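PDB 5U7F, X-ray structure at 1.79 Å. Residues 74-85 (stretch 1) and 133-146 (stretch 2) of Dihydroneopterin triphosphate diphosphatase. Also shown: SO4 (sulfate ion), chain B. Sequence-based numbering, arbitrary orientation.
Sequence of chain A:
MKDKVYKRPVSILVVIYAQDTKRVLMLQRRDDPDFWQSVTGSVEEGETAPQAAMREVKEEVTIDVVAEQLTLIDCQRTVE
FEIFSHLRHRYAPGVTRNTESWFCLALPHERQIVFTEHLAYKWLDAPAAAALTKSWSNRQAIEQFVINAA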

ATOM      1  N   ASP A  74       5.156  11.271  -4.115  1.00 23.09           N
ATOM      2  CA  ASP A  74       4.987  11.462  -2.683  1.00 27.82           C
ATOM      3  C   ASP A  74       3.736  12.336  -2.516  1.00 27.28           C
ATOM      4  O   ASP A  74       3.686  13.470  -2.996  1.00 28.95           O
ATOM      5  N   CYS A  75       2.709  11.782  -1.884  1.00 22.44           N
ATOM      6  CA  CYS A  75       1.447  12.485  -1.663  1.00 24.78           C
ATOM      7  C   CYS A  75       1.529  13.592  -0.597  1.00 25.29           C
ATOM      8  O   CYS A  75       0.562  14.319  -0.395  1.00 28.65           O
ATOM      9  N   GLN A  76       2.666  13.690   0.083  1.00 21.31           N
ATOM     10  CA  GLN A  76       2.860  14.627   1.191  1.00 30.09           C
ATOM     11  C   GLN A  76       1.715  14.531   2.195  1.00 33.82           C
ATOM     12  O   GLN A  76       1.095  15.534   2.561  1.00 32.79           O
ATOM     13  N   ARG A  77       1.451  13.302   2.636  1.00 25.79           N
ATOM     14  CA  ARG A  77       0.514  13.032   3.711  1.00 26.55           C
ATOM     15  C   ARG A  77       1.048  11.904   4.591  1.00 22.65           C
ATOM     16  O   ARG A  77       1.612  10.921   4.098  1.00 19.33           O
ATOM     17  N   THR A  78       0.879  12.089   5.896  1.00 19.57           N
ATOM     18  CA  THR A  78       1.240  11.100   6.911  1.00 18.66           C
ATOM     19  C   THR A  78       0.082  11.032   7.904  1.00 22.91           C
ATOM     20  O   THR A  78      -0.414  12.071   8.367  1.00 21.81           O
ATOM     21  N   VAL A  79      -0.358   9.817   8.233  1.00 17.44           N
ATOM     22  CA  VAL A  79      -1.391   9.620   9.242  1.00 14.40           C
ATOM     23  C   VAL A  79      -0.883   8.623  10.265  1.00 16.53           C
ATOM     24  O   VAL A  79       0.100   7.933  10.012  1.00 15.91           O
ATOM     25  N   GLU A  80      -1.561   8.560  11.405  1.00 14.74           N
ATOM     26  CA  GLU A  80      -1.238   7.622  12.475  1.00 14.14           C
ATOM     27  C   GLU A  80      -2.512   6.887  12.868  1.00 18.53           C
ATOM     28  O   GLU A  80      -3.572   7.484  12.991  1.00 16.06           O
ATOM     29  N   PHE A  81      -2.430   5.571  13.011  1.00 14.17           N
ATOM     30  CA  PHE A  81      -3.614   4.807  13.323  1.00 17.25           C
ATOM     31  C   PHE A  81      -3.277   3.686  14.283  1.00 19.92           C
ATOM     32  O   PHE A  81      -2.103   3.323  14.468  1.00 16.60           O
ATOM     33  N   GLU A  82      -4.334   3.165  14.894  1.00 14.53           N
ATOM     34  CA  GLU A  82      -4.231   2.054  15.816  1.00 14.92           C
ATOM     35  C   GLU A  82      -4.038   0.775  15.017  1.00 17.38           C
ATOM     36  O   GLU A  82      -4.770   0.496  14.052  1.00 16.60           O
ATOM     37  N   ILE A  83      -3.027   0.017  15.407  1.00 19.03           N
ATOM     38  CA  ILE A  83      -2.759  -1.290  14.838  1.00 14.86           C
ATOM     39  C   ILE A  83      -3.924  -2.228  15.182  1.00 11.99           C
ATOM     40  O   ILE A  83      -4.349  -2.302  16.331  1.00 16.05           O
ATOM     41  N   PHE A  84      -4.461  -2.902  14.161  1.00 20.65           N
ATOM     42  CA  PHE A  84      -5.495  -3.900  14.396  1.00 22.50           C
ATOM     43  C   PHE A  84      -5.059  -4.883  15.486  1.00 21.67           C
ATOM     44  O   PHE A  84      -3.958  -5.429  15.451  1.00 17.45           O
ATOM     45  N   SER A  85      -5.959  -5.103  16.424  1.00 18.35           N
ATOM     46  CA  SER A  85      -5.695  -5.923  17.596  1.00 22.67           C
ATOM     47  C   SER A  85      -5.127  -7.269  17.251  1.00 22.35           C
ATOM     48  O   SER A  85      -4.196  -7.727  17.891  1.00 21.99           O
ATOM     49  N   THR A 133     -11.592  -2.119   1.292  1.00 18.69           N
ATOM     50  CA  THR A 133     -10.476  -2.225   2.228  1.00 16.51           C
ATOM     51  C   THR A 133     -10.915  -2.023   3.694  1.00 18.70           C
ATOM     52  O   THR A 133     -11.846  -1.259   4.003  1.00 17.47           O
ATOM     53  N   LYS A 134     -10.259  -2.760   4.590  1.00 18.39           N
ATOM     54  CA  LYS A 134     -10.519  -2.638   6.017  1.00 19.98           C
ATOM     55  C   LYS A 134      -9.781  -1.470   6.640  1.00 18.13           C
ATOM     56  O   LYS A 134     -10.080  -1.093   7.758  1.00 21.47           O
ATOM     57  N   SER A 135      -8.826  -0.893   5.919  1.00 17.94           N
ATOM     58  CA  SER A 135      -7.995   0.188   6.444  1.00 19.53           C
ATOM     59  C   SER A 135      -8.560   1.576   6.122  1.00 17.69           C
ATOM     60  O   SER A 135      -8.740   1.938   4.932  1.00 13.93           O
ATOM     61  N   TRP A 136      -8.852   2.351   7.167  1.00 17.88           N
ATOM     62  CA  TRP A 136      -9.412   3.676   6.948  1.00 19.11           C
ATOM     63  C   TRP A 136      -8.430   4.577   6.251  1.00 13.80           C
ATOM     64  O   TRP A 136      -8.854   5.432   5.518  1.00 15.20           O
ATOM     65  N   SER A 137      -7.130   4.374   6.426  1.00 14.99           N
ATOM     66  CA  SER A 137      -6.162   5.270   5.804  1.00 19.65           C
ATOM     67  C   SER A 137      -6.043   4.940   4.304  1.00 15.22           C
ATOM     68  O   SER A 137      -5.968   5.840   3.464  1.00 13.37           O
ATOM     69  N   ASN A 138      -6.032   3.652   3.988  1.00 13.34           N
ATOM     70  CA  ASN A 138      -6.051   3.165   2.593  1.00 11.95           C
ATOM     71  C   ASN A 138      -7.267   3.690   1.853  1.00 13.91           C
ATOM     72  O   ASN A 138      -7.153   4.180   0.717  1.00 13.56           O
ATOM     73  N   ARG A 139      -8.421   3.609   2.496  1.00 15.23           N
ATOM     74  CA  ARG A 139      -9.633   4.185   1.950  1.00 17.18           C
ATOM     75  C   ARG A 139      -9.481   5.660   1.660  1.00 17.58           C
ATOM     76  O   ARG A 139      -9.771   6.130   0.538  1.00 15.95           O
ATOM     77  N   GLN A 140      -9.015   6.394   2.663  1.00 16.59           N
ATOM     78  CA  GLN A 140      -8.904   7.843   2.526  1.00 16.40           C
ATOM     79  C   GLN A 140      -7.923   8.222   1.402  1.00 16.58           C
ATOM     80  O   GLN A 140      -8.153   9.170   0.648  1.00 17.94           O
ATOM     81  N   ALA A 141      -6.843   7.463   1.260  1.00 16.41           N
ATOM     82  CA  ALA A 141      -5.853   7.758   0.242  1.00 14.76           C
ATOM     83  C   ALA A 141      -6.449   7.538  -1.151  1.00 15.23           C
ATOM     84  O   ALA A 141      -6.238   8.347  -2.036  1.00 15.74           O
ATOM     85  N   ILE A 142      -7.205   6.463  -1.322  1.00 13.50           N
ATOM     86  CA  ILE A 142      -7.865   6.193  -2.609  1.00 13.17           C
ATOM     87  C   ILE A 142      -8.817   7.364  -2.919  1.00 16.98           C
ATOM     88  O   ILE A 142      -8.831   7.910  -4.034  1.00 15.80           O
ATOM     89  N   GLU A 143      -9.579   7.784  -1.919  1.00 22.18           N
ATOM     90  CA  GLU A 143     -10.582   8.835  -2.114  1.00 19.50           C
ATOM     91  C   GLU A 143      -9.940  10.152  -2.499  1.00 25.00           C
ATOM     92  O   GLU A 143     -10.406  10.848  -3.421  1.00 26.51           O
ATOM     93  N   GLN A 144      -8.840  10.481  -1.853  1.00 23.09           N
ATOM     94  CA  GLN A 144      -8.266  11.796  -2.044  1.00 21.15           C
ATOM     95  C   GLN A 144      -7.316  11.894  -3.232  1.00 25.77           C
ATOM     96  O   GLN A 144      -7.116  12.993  -3.754  1.00 21.67           O
ATOM     97  N   PHE A 145      -6.737  10.779  -3.684  1.00 24.37           N
ATOM     98  CA  PHE A 145      -5.698  10.857  -4.707  1.00 21.88           C
ATOM     99  C   PHE A 145      -6.003  10.076  -5.974  1.00 21.29           C
ATOM    100  O   PHE A 145      -5.326  10.260  -6.977  1.00 29.89           O
ATOM    101  N   VAL A 146      -7.028   9.239  -5.952  1.00 18.93           N
ATOM    102  CA  VAL A 146      -7.488   8.596  -7.188  1.00 22.46           C
ATOM    103  C   VAL A 146      -8.779   9.231  -7.656  1.00 24.69           C
ATOM    104  O   VAL A 146      -8.876   9.712  -8.791  1.00 28.45           O
TER

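The apolar centre of the contact lies where Val79 meets the first turn of the helix that begins at Trp136. Strand 74-82 and this helix run nearly antiparallel, at 153°, with their axes 10.0 Å apart at closest approach. Strand geometry turns alternate side chains to the same side, so Cys75, Arg77, Val79 and Phe81 all have CA-to-CB bonds directed toward the helix, while Glu80 points away. From the helix, Ser137, Gln140, Gln144 and Phe145 answer them; these lie three or four residues apart, apart from the adjacent pair 144 and 145, and so recur on one side of the helix. At the centre the backbones come close, with Val79 CA 7.3 Å from Ser137 CA, and two short side chains, Val79 and Ser137, meet between them. Val79, in the m rotamer, sets its CG2 3.8 Å from Ser137 CB, and its CB lies 4.0 Å from Trp136 CH2. Phe81 is the next inward residue. With its p rotamer (55°), Phe81 brings CE2 to 3.6 Å from Ser137 OG, while Phe81 CB packs against Trp136 CZ2, also at 3.6 Å. Ser137, likewise p, is a short side chain, and its hydroxyl finds a hydrogen-bonding partner elsewhere in the structure.

Trp136 leaves the helix sideways, but its p rotamer and long indole bring the ring end back to the strand. The ring packs beside Val79 and Phe81, and Glu80 O lies near the ring plane, 3.7 Å from Trp136 CZ2.

A second apolar patch forms toward the other end of the strand. Phe145, in the m rotamer, offers one ring face to Cys75, also m: Cys75 CB is 3.6 Å from Phe145 CZ, and Cys75 SG sits 3.8 Å from the centroid of the Phe145 ring, nearly along its normal. A polarisable sulfur is well matched to an aromatic face. At the ring edge, Arg77 CG comes within 4.1 Å of Phe145 CZ, so the aliphatic part of the arginine extends the apolar surface.

Beyond that carbon chain the contact turns polar. Arg77 is m at chi1, with chi2 between wells (-136°), and its guanidinium reaches the helix, where amide oxygens one turn apart meet it near its plane. Arg77 NH1 donates to Gln140 OE1 at 2.9 Å with good geometry and, in a weak, bent bond, to Gln144 OE1 at 2.6 Å. Gln140 is t and Gln144 m at chi1; glutamine suits the place because its amide oxygen can accept from the guanidinium without bringing a charge. Water 1 bridges Arg77 and Gln140, accepting from Arg77 NH2 at 2.8 Å and donating to Gln140 OE1 at 2.9 Å.

At the opposite end, a sulfate ion, probably from the crystallisation liquor, joins the stretches: its O3 accepts from Trp136 NE1 at 3.1 Å and from Glu82 N at 3.2 Å. Farther along stretch 1, the edge of the Phe84 ring, in the m rotamer, meets the loop before the helix, with Phe84 CZ 3.5 Å from Lys134 O. Ser135 then caps the helix, its OG accepting from Asn138 N at 3.2 Å.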

ATOM      1  CB  ASP A  74       6.257  12.097  -2.081  1.00 25.00           C
ATOM      2  CG  ASP A  74       6.185  12.287  -0.580  1.00 37.43           C
ATOM      3  OD1 ASP A  74       5.062  12.356  -0.011  1.00 34.10           O
ATOM      4  OD2 ASP A  74       7.278  12.395   0.030  1.00 41.22           O
ATOM      5  CB  CYS A  75       0.376  11.490  -1.241  1.00 30.55           C
ATOM      6  SG  CYS A  75      -0.095  10.318  -2.524  1.00 36.61           S
ATOM      7  CB  GLN A  76       3.014  16.070   0.669  1.00 35.58           C
ATOM      8  CG  GLN A  76       4.314  16.337  -0.106  1.00 37.43           C
ATOM      9  CD  GLN A  76       4.580  17.835  -0.303  1.00 52.61           C
ATOM     10  OE1 GLN A  76       3.796  18.677   0.137  1.00 55.92           O
ATOM     11  NE2 GLN A  76       5.690  18.168  -0.960  1.00 49.58           N
ATOM     12  CB  ARG A  77      -0.868  12.683   3.155  1.00 27.41           C
ATOM     13  CG  ARG A  77      -1.551  13.896   2.477  1.00 34.48           C
ATOM     14  CD  ARG A  77      -3.020  14.056   2.849  1.00 37.23           C
ATOM     15  NE  ARG A  77      -3.238  13.884   4.282  1.00 43.03           N
ATOM     16  CZ  ARG A  77      -4.357  13.418   4.830  1.00 43.08           C
ATOM     17  NH1 ARG A  77      -5.389  13.069   4.067  1.00 41.13           N
ATOM     18  NH2 ARG A  77      -4.444  13.302   6.150  1.00 45.24           N
ATOM     19  CB  THR A  78       2.546  11.475   7.651  1.00 25.62           C
ATOM     20  OG1 THR A  78       3.661  11.381   6.767  1.00 25.06           O
ATOM     21  CG2 THR A  78       2.815  10.555   8.815  1.00 25.24           C
ATOM     22  CB  VAL A  79      -2.692   9.120   8.622  1.00 22.58           C
ATOM     23  CG1 VAL A  79      -3.275  10.195   7.696  1.00 25.31           C
ATOM     24  CG2 VAL A  79      -2.425   7.815   7.889  1.00 18.97           C
ATOM     25  CB  GLU A  80      -0.637   8.347  13.667  1.00 19.01           C
ATOM     26  CG  GLU A  80      -0.218   7.406  14.782  1.00 21.11           C
ATOM     27  CD  GLU A  80       0.167   8.133  16.067  1.00 31.22           C
ATOM     28  OE1 GLU A  80       1.155   8.905  16.048  1.00 40.93           O
ATOM     29  OE2 GLU A  80      -0.522   7.935  17.100  1.00 32.45           O
ATOM     30  CB  PHE A  81      -4.281   4.259  12.051  1.00 19.65           C
ATOM     31  CG  PHE A  81      -3.383   3.436  11.172  1.00 15.66           C
ATOM     32  CD1 PHE A  81      -3.147   2.097  11.425  1.00 17.47           C
ATOM     33  CD2 PHE A  81      -2.839   4.003  10.030  1.00 17.19           C
ATOM     34  CE1 PHE A  81      -2.335   1.358  10.567  1.00 18.83           C
ATOM     35  CE2 PHE A  81      -2.051   3.269   9.200  1.00 19.90           C
ATOM     36  CZ  PHE A  81      -1.806   1.960   9.459  1.00 22.90           C
ATOM     37  CB  GLU A  82      -5.474   1.971  16.690  1.00 16.95           C
ATOM     38  CG  GLU A  82      -5.466   0.818  17.721  1.00 20.18           C
ATOM     39  CD  GLU A  82      -4.637   1.113  18.978  1.00 25.79           C
ATOM     40  OE1 GLU A  82      -4.310   2.300  19.227  1.00 17.34           O
ATOM     41  OE2 GLU A  82      -4.309   0.129  19.720  1.00 21.57           O
ATOM     42  CB  ILE A  83      -1.412  -1.848  15.358  1.00 15.28           C
ATOM     43  CG1 ILE A  83      -0.299  -0.892  14.945  1.00 16.64           C
ATOM     44  CG2 ILE A  83      -1.122  -3.265  14.802  1.00 16.08           C
ATOM     45  CD1 ILE A  83       1.082  -1.185  15.455  1.00 16.75           C
ATOM     46  CB  PHE A  84      -5.825  -4.680  13.125  1.00 19.11           C
ATOM     47  CG  PHE A  84      -6.646  -3.918  12.126  1.00 25.24           C
ATOM     48  CD1 PHE A  84      -7.726  -3.160  12.525  1.00 27.56           C
ATOM     49  CD2 PHE A  84      -6.366  -4.023  10.777  1.00 32.43           C
ATOM     50  CE1 PHE A  84      -8.503  -2.486  11.597  1.00 35.88           C
ATOM     51  CE2 PHE A  84      -7.138  -3.356   9.844  1.00 34.72           C
ATOM     52  CZ  PHE A  84      -8.207  -2.581  10.258  1.00 27.58           C
ATOM     53  CB  SER A  85      -6.968  -6.107  18.389  1.00 22.87           C
ATOM     54  OG  SER A  85      -7.278  -4.924  19.115  1.00 42.19           O
ATOM     55  CB  THR A 133      -9.344  -1.238   1.876  1.00 13.26           C
ATOM     56  OG1 THR A 133      -8.181  -1.518   2.665  1.00 17.10           O
ATOM     57  CG2 THR A 133      -9.768   0.248   2.082  1.00 14.59           C
ATOM     58  CB  LYS A 134     -10.125  -3.923   6.766  1.00 21.84           C
ATOM     59  CG  LYS A 134     -11.024  -5.104   6.442  1.00 24.38           C
ATOM     60  CD  LYS A 134     -11.059  -6.097   7.585  1.00 37.87           C
ATOM     61  CE  LYS A 134     -10.829  -7.527   7.110  1.00 40.04           C
ATOM     62  NZ  LYS A 134     -10.501  -8.405   8.268  1.00 38.74           N
ATOM     63  CB  SER A 135      -6.579   0.044   5.882  1.00 21.10           C
ATOM     64  OG  SER A 135      -5.805   1.223   6.011  1.00 16.36           O
ATOM     65  CB  TRP A 136      -9.921   4.326   8.256  1.00 17.64           C
ATOM     66  CG  TRP A 136      -8.915   4.721   9.285  1.00 15.25           C
ATOM     67  CD1 TRP A 136      -8.649   4.059  10.429  1.00 14.44           C
ATOM     68  CD2 TRP A 136      -8.126   5.905   9.302  1.00 14.38           C
ATOM     69  NE1 TRP A 136      -7.695   4.741  11.170  1.00 15.68           N
ATOM     70  CE2 TRP A 136      -7.362   5.879  10.496  1.00 15.66           C
ATOM     71  CE3 TRP A 136      -7.967   6.976   8.419  1.00 17.74           C
ATOM     72  CZ2 TRP A 136      -6.454   6.868  10.814  1.00 13.51           C
ATOM     73  CZ3 TRP A 136      -7.061   7.970   8.736  1.00 19.18           C
ATOM     74  CH2 TRP A 136      -6.305   7.904   9.921  1.00 14.50           C
ATOM     75  CB  SER A 137      -4.806   5.174   6.493  1.00 16.92           C
ATOM     76  OG  SER A 137      -4.315   3.852   6.446  1.00 18.04           O
ATOM     77  CB  ASN A 138      -6.026   1.636   2.563  1.00 17.06           C
ATOM     78  CG  ASN A 138      -5.431   1.047   1.270  1.00 17.48           C
ATOM     79  OD1 ASN A 138      -4.876  -0.073   1.309  1.00 15.39           O
ATOM     80  ND2 ASN A 138      -5.549   1.773   0.120  1.00 15.61           N
ATOM     81  CB  ARG A 139     -10.777   3.976   2.903  1.00 12.85           C
ATOM     82  CG  ARG A 139     -12.043   4.739   2.544  1.00 18.82           C
ATOM     83  CD  ARG A 139     -13.218   4.192   3.325  1.00 23.01           C
ATOM     84  NE  ARG A 139     -13.129   4.599   4.715  1.00 33.86           N
ATOM     85  CZ  ARG A 139     -12.987   3.802   5.769  1.00 36.48           C
ATOM     86  NH1 ARG A 139     -12.895   2.463   5.660  1.00 30.37           N
ATOM     87  NH2 ARG A 139     -12.948   4.387   6.961  1.00 30.88           N
ATOM     88  CB  GLN A 140      -8.474   8.471   3.853  1.00 16.96           C
ATOM     89  CG  GLN A 140      -8.523  10.001   3.850  1.00 31.72           C
ATOM     90  CD  GLN A 140      -8.204  10.638   5.223  1.00 24.61           C
ATOM     91  OE1 GLN A 140      -7.568  11.688   5.293  1.00 46.57           O
ATOM     92  NE2 GLN A 140      -8.677  10.019   6.287  1.00 30.79           N
ATOM     93  CB  ALA A 141      -4.601   6.917   0.443  1.00 16.15           C
ATOM     94  CB  ILE A 142      -8.606   4.838  -2.575  1.00 14.80           C
ATOM     95  CG1 ILE A 142      -7.592   3.699  -2.494  1.00 19.66           C
ATOM     96  CG2 ILE A 142      -9.505   4.643  -3.850  1.00 19.45           C
ATOM     97  CD1 ILE A 142      -8.236   2.328  -2.198  1.00 17.31           C
ATOM     98  CB  GLU A 143     -11.446   9.021  -0.869  1.00 22.50           C
ATOM     99  CG  GLU A 143     -12.360   7.813  -0.576  1.00 28.27           C
ATOM    100  CD  GLU A 143     -13.157   7.898   0.732  1.00 30.23           C
ATOM    101  OE1 GLU A 143     -12.693   8.514   1.721  1.00 36.02           O
ATOM    102  OE2 GLU A 143     -14.261   7.304   0.781  1.00 35.26           O
ATOM    103  CB  GLN A 144      -7.562  12.227  -0.753  1.00 22.23           C
ATOM    104  CG  GLN A 144      -8.549  12.446   0.372  1.00 29.75           C
ATOM    105  CD  GLN A 144      -7.873  12.936   1.651  1.00 45.00           C
ATOM    106  OE1 GLN A 144      -6.646  12.853   1.787  1.00 34.54           O
ATOM    107  NE2 GLN A 144      -8.671  13.450   2.590  1.00 49.24           N
ATOM    108  CB  PHE A 145      -4.363  10.402  -4.121  1.00 21.04           C
ATOM    109  CG  PHE A 145      -3.776  11.389  -3.145  1.00 26.02           C
ATOM    110  CD1 PHE A 145      -2.963  12.434  -3.586  1.00 30.73           C
ATOM    111  CD2 PHE A 145      -4.069  11.308  -1.804  1.00 23.13           C
ATOM    112  CE1 PHE A 145      -2.441  13.367  -2.685  1.00 29.57           C
ATOM    113  CE2 PHE A 145      -3.541  12.228  -0.905  1.00 22.13           C
ATOM    114  CZ  PHE A 145      -2.738  13.256  -1.345  1.00 30.84           C
ATOM    115  CB  VAL A 146      -7.722   7.075  -7.028  1.00 16.23           C
ATOM    116  CG1 VAL A 146      -8.235   6.486  -8.368  1.00 21.91           C
ATOM    117  CG2 VAL A 146      -6.423   6.407  -6.614  1.00 21.91           C
TER
HETATM  118  S   SO4 B 201      -7.653   5.239  14.991  0.50 18.48           S
HETATM  119  O1  SO4 B 201      -8.685   4.797  15.932  0.71 18.35           O
HETATM  120  O2  SO4 B 201      -6.490   5.691  15.743  0.98 17.56           O
HETATM  121  O3  SO4 B 201      -7.285   4.097  14.152  0.39 18.95           O
HETATM  122  O4  SO4 B 201      -8.174   6.328  14.173  0.27 17.51           O
HETATM  123  O   HOH W   1      -6.327  12.018   7.838  1.00 42.16           O